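AAA family ATPase (Sulfolobus acidocaldarius, PDB 2W2U) belongs to the archaeal cell division machinery as an AAA-family ATPase, here represented by its MIT domain, which binds a peptide of an ESCRT-III partner. Local coordinates at residues I24-A29 against T40-A45; E47-L52 against Q67-Y72. All coordinates share one frame; numbering follows the deposited sequence.

In the fold
The chain is the MIT domain of the ATPase, three helices joined by short connections. Contact 1 pairs helix 11-31 with helix 35-55. Contact 2 pairs helix 35-55 with helix 62-81. Helix 35-55 is thus the shared middle member, and the two contact centres lie about 12 Å apart. Tyrosine rings bridge them: Tyr42 CD1 is 3.6 Å from Tyr72 CD1, and the ring planes are inclined at about 35°. Ala45 CB also packs on Tyr72 CD2, at 4.2 Å. Both contacts reach the bound peptide. Tyr42 packs on an apolar side chain of it, and Tyr72 also reaches it.

Contact 1: residues I24-A29 against T40-A45; sequences INAVKA and TNYKKA
Ala26 on helix 11-31 meets Asn41 and Tyr42 on helix 35-55. This is the first helical hairpin of the MIT three-helix bundle. The two segments run antiparallel, and their axes approach to 7.8 Å. The small side chain of Ala26 is consistent with this close approach; its CA lies 4.8 Å from Asn41 CA.

Asn41 comes first along the second segment. Its CB touches Ala26 CB at 3.5 Å. Its CG is anti to the carbonyl carbon (chi1 -78°), and the amide beyond it lies against Asn25. There Asn41 OD1 rests on Asn25 CB at 3.4 Å, a van der Waals contact. The two amide planes are 79° apart. Asn41 ND2 turns to its own helix and hydrogen-bonds to Glu37 O, which holds the amide in place.

Tyr42 follows and reaches across to helix 11-31. Ala26 CB sits over the centre of one ring face, 3.5 Å from the centroid and 13° off the ring normal, a clear CH-pi contact. The backbone Tyr42 N is also close to this methyl group. Arg75, Ile76 and Leu79 of helix 62-81 touch Tyr42 as well, as does an apolar side chain of the bound peptide. Tyr42 therefore joins all three helices and the ligand. The phenol oxygen has a polar partner just beyond the first segment, hydrogen-bonding to Asp30 OD2. This bond probably helps to hold the far end of the ring beside Val27, whose CG2 lies 3.9 Å from Tyr42 OH.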
loop_
_atom_site.group_PDB
_atom_site.type_symbol
_atom_site.label_atom_id
_atom_site.label_comp_id
_atom_site.label_asym_id
_atom_site.label_seq_id
_atom_site.Cartn_x
_atom_site.Cartn_y
_atom_site.Cartn_z
ATOM N N ILE A 24 5.719 3.532 -1.904
ATOM C CA ILE A 24 6.695 4.252 -2.724
ATOM C C ILE A 24 7.844 3.328 -3.161
ATOM O O ILE A 24 8.266 3.371 -4.319
ATOM C CB ILE A 24 7.242 5.517 -1.994
ATOM C CG1 ILE A 24 6.129 6.559 -1.811
ATOM C CG2 ILE A 24 8.419 6.137 -2.753
ATOM C CD1 ILE A 24 6.532 7.748 -0.928
ATOM N N ASN A 25 8.337 2.499 -2.243
ATOM C CA ASN A 25 9.367 1.508 -2.572
ATOM C C ASN A 25 8.906 0.517 -3.643
ATOM O O ASN A 25 9.676 0.155 -4.530
ATOM C CB ASN A 25 9.815 0.737 -1.325
ATOM C CG ASN A 25 10.677 1.565 -0.386
ATOM O OD1 ASN A 25 11.123 2.664 -0.721
ATOM N ND2 ASN A 25 10.921 1.027 0.806
ATOM N N ALA A 26 7.648 0.094 -3.548
ATOM C CA ALA A 26 7.059 -0.869 -4.477
ATOM C C ALA A 26 6.868 -0.309 -5.890
ATOM O O ALA A 26 7.180 -0.979 -6.874
ATOM C CB ALA A 26 5.742 -1.382 -3.928
ATOM N N VAL A 27 6.348 0.914 -5.979
ATOM C CA VAL A 27 6.102 1.560 -7.264
ATOM C C VAL A 27 7.434 1.870 -7.965
ATOM O O VAL A 27 7.549 1.725 -9.187
ATOM C CB VAL A 27 5.205 2.829 -7.107
ATOM C CG1 VAL A 27 4.986 3.515 -8.436
ATOM C CG2 VAL A 27 3.858 2.457 -6.505
ATOM N N LYS A 28 8.436 2.266 -7.180
ATOM C CA LYS A 28 9.783 2.515 -7.691
ATOM C C LYS A 28 10.382 1.238 -8.277
ATOM O O LYS A 28 10.788 1.220 -9.443
ATOM C CB LYS A 28 10.688 3.074 -6.583
ATOM C CG LYS A 28 12.089 3.499 -7.038
ATOM C CD LYS A 28 12.966 3.856 -5.839
ATOM C CE LYS A 28 14.414 4.119 -6.240
ATOM N NZ LYS A 28 14.591 5.440 -6.909
ATOM N N ALA A 29 10.417 0.175 -7.467
ATOM C CA ALA A 29 10.925 -1.130 -7.895
ATOM C C ALA A 29 10.146 -1.670 -9.097
ATOM O O ALA A 29 10.728 -2.244 -10.016
ATOM C CB ALA A 29 10.892 -2.125 -6.738
ATOM N N THR A 40 7.290 -7.617 -2.861
ATOM C CA THR A 40 7.621 -7.626 -1.429
ATOM C C THR A 40 7.106 -6.359 -0.749
ATOM O O THR A 40 6.479 -6.414 0.301
ATOM C CB THR A 40 9.150 -7.757 -1.171
ATOM O OG1 THR A 40 9.681 -8.844 -1.928
ATOM C CG2 THR A 40 9.435 -8.032 0.292
ATOM N N ASN A 41 7.381 -5.221 -1.370
ATOM C CA ASN A 41 7.002 -3.930 -0.827
ATOM C C ASN A 41 5.490 -3.646 -0.872
ATOM O O ASN A 41 4.945 -3.065 0.064
ATOM C CB ASN A 41 7.834 -2.831 -1.489
ATOM C CG ASN A 41 9.239 -2.747 -0.909
ATOM O OD1 ASN A 41 9.416 -2.310 0.227
ATOM N ND2 ASN A 41 10.241 -3.176 -1.682
ATOM N N TYR A 42 4.826 -4.076 -1.948
ATOM C CA TYR A 42 3.362 -4.010 -2.049
ATOM C C TYR A 42 2.712 -4.821 -0.916
ATOM O O TYR A 42 1.769 -4.350 -0.267
ATOM C CB TYR A 42 2.869 -4.547 -3.404
ATOM C CG TYR A 42 2.981 -3.608 -4.597
ATOM C CD1 TYR A 42 2.447 -2.313 -4.561
ATOM C CD2 TYR A 42 3.577 -4.039 -5.782
ATOM C CE1 TYR A 42 2.542 -1.462 -5.670
ATOM C CE2 TYR A 42 3.680 -3.201 -6.893
ATOM C CZ TYR A 42 3.156 -1.919 -6.830
ATOM O OH TYR A 42 3.259 -1.105 -7.925
ATOM N N LYS A 43 3.221 -6.033 -0.681
ATOM C CA LYS A 43 2.686 -6.908 0.368
ATOM C C LYS A 43 2.836 -6.272 1.745
ATOM O O LYS A 43 1.960 -6.410 2.600
ATOM C CB LYS A 43 3.376 -8.274 0.367
ATOM C CG LYS A 43 2.999 -9.186 -0.780
ATOM C CD LYS A 43 3.516 -10.596 -0.518
ATOM C CE LYS A 43 3.420 -11.471 -1.754
ATOM N NZ LYS A 43 2.048 -11.944 -2.031
ATOM N N LYS A 44 3.960 -5.584 1.945
ATOM C CA LYS A 44 4.258 -4.930 3.216
ATOM C C LYS A 44 3.385 -3.698 3.425
ATOM O O LYS A 44 3.006 -3.386 4.553
ATOM C CB LYS A 44 5.751 -4.595 3.333
ATOM C CG LYS A 44 6.617 -5.825 3.610
ATOM C CD LYS A 44 8.103 -5.489 3.643
ATOM C CE LYS A 44 8.973 -6.740 3.842
ATOM N NZ LYS A 44 8.680 -7.475 5.122
ATOM N N ALA A 45 3.071 -3.007 2.333
ATOM C CA ALA A 45 2.106 -1.909 2.360
ATOM C C ALA A 45 0.698 -2.433 2.669
ATOM O O ALA A 45 -0.023 -1.847 3.481
ATOM C CB ALA A 45 2.128 -1.151 1.042
#

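Contact 2: residues E47-L52 against Q67-Y72; sequences EVLAQL and QMINEY
Leu49 and Ile69 make the closest contact, with Leu49 CB 3.6 Å from Ile69 CG1. Ile69 CD1 also lies 3.8 Å from Leu49 C. Leu49 CG is anti to the carbonyl carbon (chi1 -70°). Beyond it, CD1 meets two residues of the other helix. This methyl lies 4.0 Å from Met68 CB and 3.9 Å from Tyr72 CE2. The Leu49 and Tyr72 side chains cross at about a right angle. Met68 touches Leu49 through CB, while its bent chain carries the sulfur away.

The contact joins the second and third helices of the MIT bundle. Their segments are antiparallel, at 156°, but the axes come no closer than 9.7 Å, and branched aliphatic side chains span the distance. The bound peptide also packs on Leu49, Met68 and Tyr72, and Tyr72 OH hydrogen-bonds to its backbone.

At Ala50 the contact turns to the backbone. Ile69 CD1 lies 3.7 Å from Ala50 N and only loosely touches the Ala50 methyl. An alanine in place of Ile69 would probably open a gap beside Leu49 CB and leave the Ala50 backbone without this apolar cover.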
loop_
_atom_site.group_PDB
_atom_site.type_symbol
_atom_site.label_atom_id
_atom_site.label_comp_id
_atom_site.label_asym_id
_atom_site.label_seq_id
_atom_site.Cartn_x
_atom_site.Cartn_y
_atom_site.Cartn_z
ATOM N N GLU A 47 -0.118 -5.228 4.304
ATOM C CA GLU A 47 -0.154 -5.630 5.707
ATOM C C GLU A 47 -0.326 -4.444 6.669
ATOM O O GLU A 47 -1.096 -4.528 7.625
ATOM C CB GLU A 47 1.093 -6.443 6.062
ATOM C CG GLU A 47 0.997 -7.183 7.388
ATOM C CD GLU A 47 2.334 -7.759 7.834
ATOM O OE1 GLU A 47 3.361 -7.477 7.173
ATOM O OE2 GLU A 47 2.354 -8.490 8.846
ATOM N N VAL A 48 0.391 -3.350 6.426
ATOM C CA VAL A 48 0.223 -2.141 7.256
ATOM C C VAL A 48 -1.175 -1.537 7.058
ATOM O O VAL A 48 -1.812 -1.107 8.022
ATOM C CB VAL A 48 1.314 -1.068 6.991
ATOM C CG1 VAL A 48 1.108 0.146 7.887
ATOM C CG2 VAL A 48 2.720 -1.648 7.214
ATOM N N LEU A 49 -1.643 -1.518 5.810
ATOM C CA LEU A 49 -2.973 -0.994 5.490
ATOM C C LEU A 49 -4.092 -1.860 6.084
ATOM O O LEU A 49 -5.118 -1.337 6.516
ATOM C CB LEU A 49 -3.151 -0.802 3.974
ATOM C CG LEU A 49 -2.368 0.327 3.273
ATOM C CD1 LEU A 49 -2.413 0.187 1.744
ATOM C CD2 LEU A 49 -2.846 1.717 3.694
ATOM N N ALA A 50 -3.876 -3.176 6.128
ATOM C CA ALA A 50 -4.816 -4.083 6.788
ATOM C C ALA A 50 -4.882 -3.813 8.293
ATOM O O ALA A 50 -5.959 -3.852 8.887
ATOM C CB ALA A 50 -4.462 -5.549 6.504
ATOM N N GLN A 51 -3.731 -3.521 8.895
ATOM C CA GLN A 51 -3.661 -3.175 10.312
ATOM C C GLN A 51 -4.428 -1.879 10.620
ATOM O O GLN A 51 -5.158 -1.803 11.620
ATOM C CB GLN A 51 -2.199 -3.048 10.760
ATOM C CG GLN A 51 -2.020 -2.659 12.227
ATOM C CD GLN A 51 -2.410 -3.777 13.176
ATOM O OE1 GLN A 51 -1.894 -4.888 13.077
ATOM N NE2 GLN A 51 -3.315 -3.485 14.113
ATOM N N LEU A 52 -4.240 -0.874 9.759
ATOM C CA LEU A 52 -4.972 0.396 9.836
ATOM C C LEU A 52 -6.488 0.202 9.722
ATOM O O LEU A 52 -7.248 0.792 10.488
ATOM C CB LEU A 52 -4.458 1.389 8.784
ATOM C CG LEU A 52 -3.162 2.163 9.083
ATOM C CD1 LEU A 52 -2.565 2.741 7.816
ATOM C CD2 LEU A 52 -3.374 3.272 10.114
ATOM N N GLN A 67 -9.406 0.589 -0.669
ATOM C CA GLN A 67 -9.164 0.825 -2.091
ATOM C C GLN A 67 -7.718 0.526 -2.488
ATOM O O GLN A 67 -7.474 -0.117 -3.508
ATOM C CB GLN A 67 -9.516 2.273 -2.471
ATOM C CG GLN A 67 -9.349 2.605 -3.959
ATOM C CD GLN A 67 -9.286 4.109 -4.240
ATOM O OE1 GLN A 67 -10.097 4.882 -3.724
ATOM N NE2 GLN A 67 -8.320 4.528 -5.069
ATOM N N MET A 68 -6.767 1.001 -1.691
ATOM C CA MET A 68 -5.352 0.826 -2.010
ATOM C C MET A 68 -4.869 -0.619 -1.831
ATOM O O MET A 68 -4.050 -1.108 -2.620
ATOM C CB MET A 68 -4.483 1.827 -1.243
ATOM C CG MET A 68 -4.732 3.291 -1.648
ATOM S SD MET A 68 -4.902 3.600 -3.434
ATOM C CE MET A 68 -3.207 3.414 -3.975
ATOM N N ILE A 69 -5.385 -1.292 -0.802
ATOM C CA ILE A 69 -5.145 -2.728 -0.602
ATOM C C ILE A 69 -5.488 -3.483 -1.891
ATOM O O ILE A 69 -4.690 -4.276 -2.385
ATOM C CB ILE A 69 -5.941 -3.292 0.619
ATOM C CG1 ILE A 69 -5.281 -2.864 1.933
ATOM C CG2 ILE A 69 -6.048 -4.826 0.571
ATOM C CD1 ILE A 69 -6.092 -3.170 3.179
ATOM N N ASN A 70 -6.659 -3.196 -2.450
ATOM C CA ASN A 70 -7.122 -3.883 -3.649
ATOM C C ASN A 70 -6.302 -3.570 -4.895
ATOM O O ASN A 70 -6.001 -4.470 -5.680
ATOM C CB ASN A 70 -8.608 -3.613 -3.882
ATOM C CG ASN A 70 -9.481 -4.267 -2.841
ATOM O OD1 ASN A 70 -9.197 -5.376 -2.382
ATOM N ND2 ASN A 70 -10.556 -3.590 -2.462
ATOM N N GLU A 71 -5.930 -2.304 -5.060
ATOM C CA GLU A 71 -5.059 -1.896 -6.156
ATOM C C GLU A 71 -3.715 -2.611 -6.079
ATOM O O GLU A 71 -3.219 -3.118 -7.086
ATOM C CB GLU A 71 -4.857 -0.379 -6.161
ATOM C CG GLU A 71 -6.082 0.402 -6.614
ATOM C CD GLU A 71 -5.812 1.880 -6.831
ATOM O OE1 GLU A 71 -6.787 2.658 -6.822
ATOM O OE2 GLU A 71 -4.640 2.272 -7.015
ATOM N N TYR A 72 -3.138 -2.657 -4.881
ATOM C CA TYR A 72 -1.843 -3.302 -4.676
ATOM C C TYR A 72 -1.940 -4.815 -4.833
ATOM O O TYR A 72 -1.050 -5.425 -5.430
ATOM C CB TYR A 72 -1.232 -2.917 -3.322
ATOM C CG TYR A 72 -0.951 -1.431 -3.162
ATOM C CD1 TYR A 72 -0.718 -0.617 -4.271
ATOM C CD2 TYR A 72 -0.892 -0.847 -1.897
ATOM C CE1 TYR A 72 -0.459 0.741 -4.124
ATOM C CE2 TYR A 72 -0.631 0.506 -1.740
ATOM C CZ TYR A 72 -0.412 1.293 -2.858
ATOM O OH TYR A 72 -0.156 2.638 -2.710
#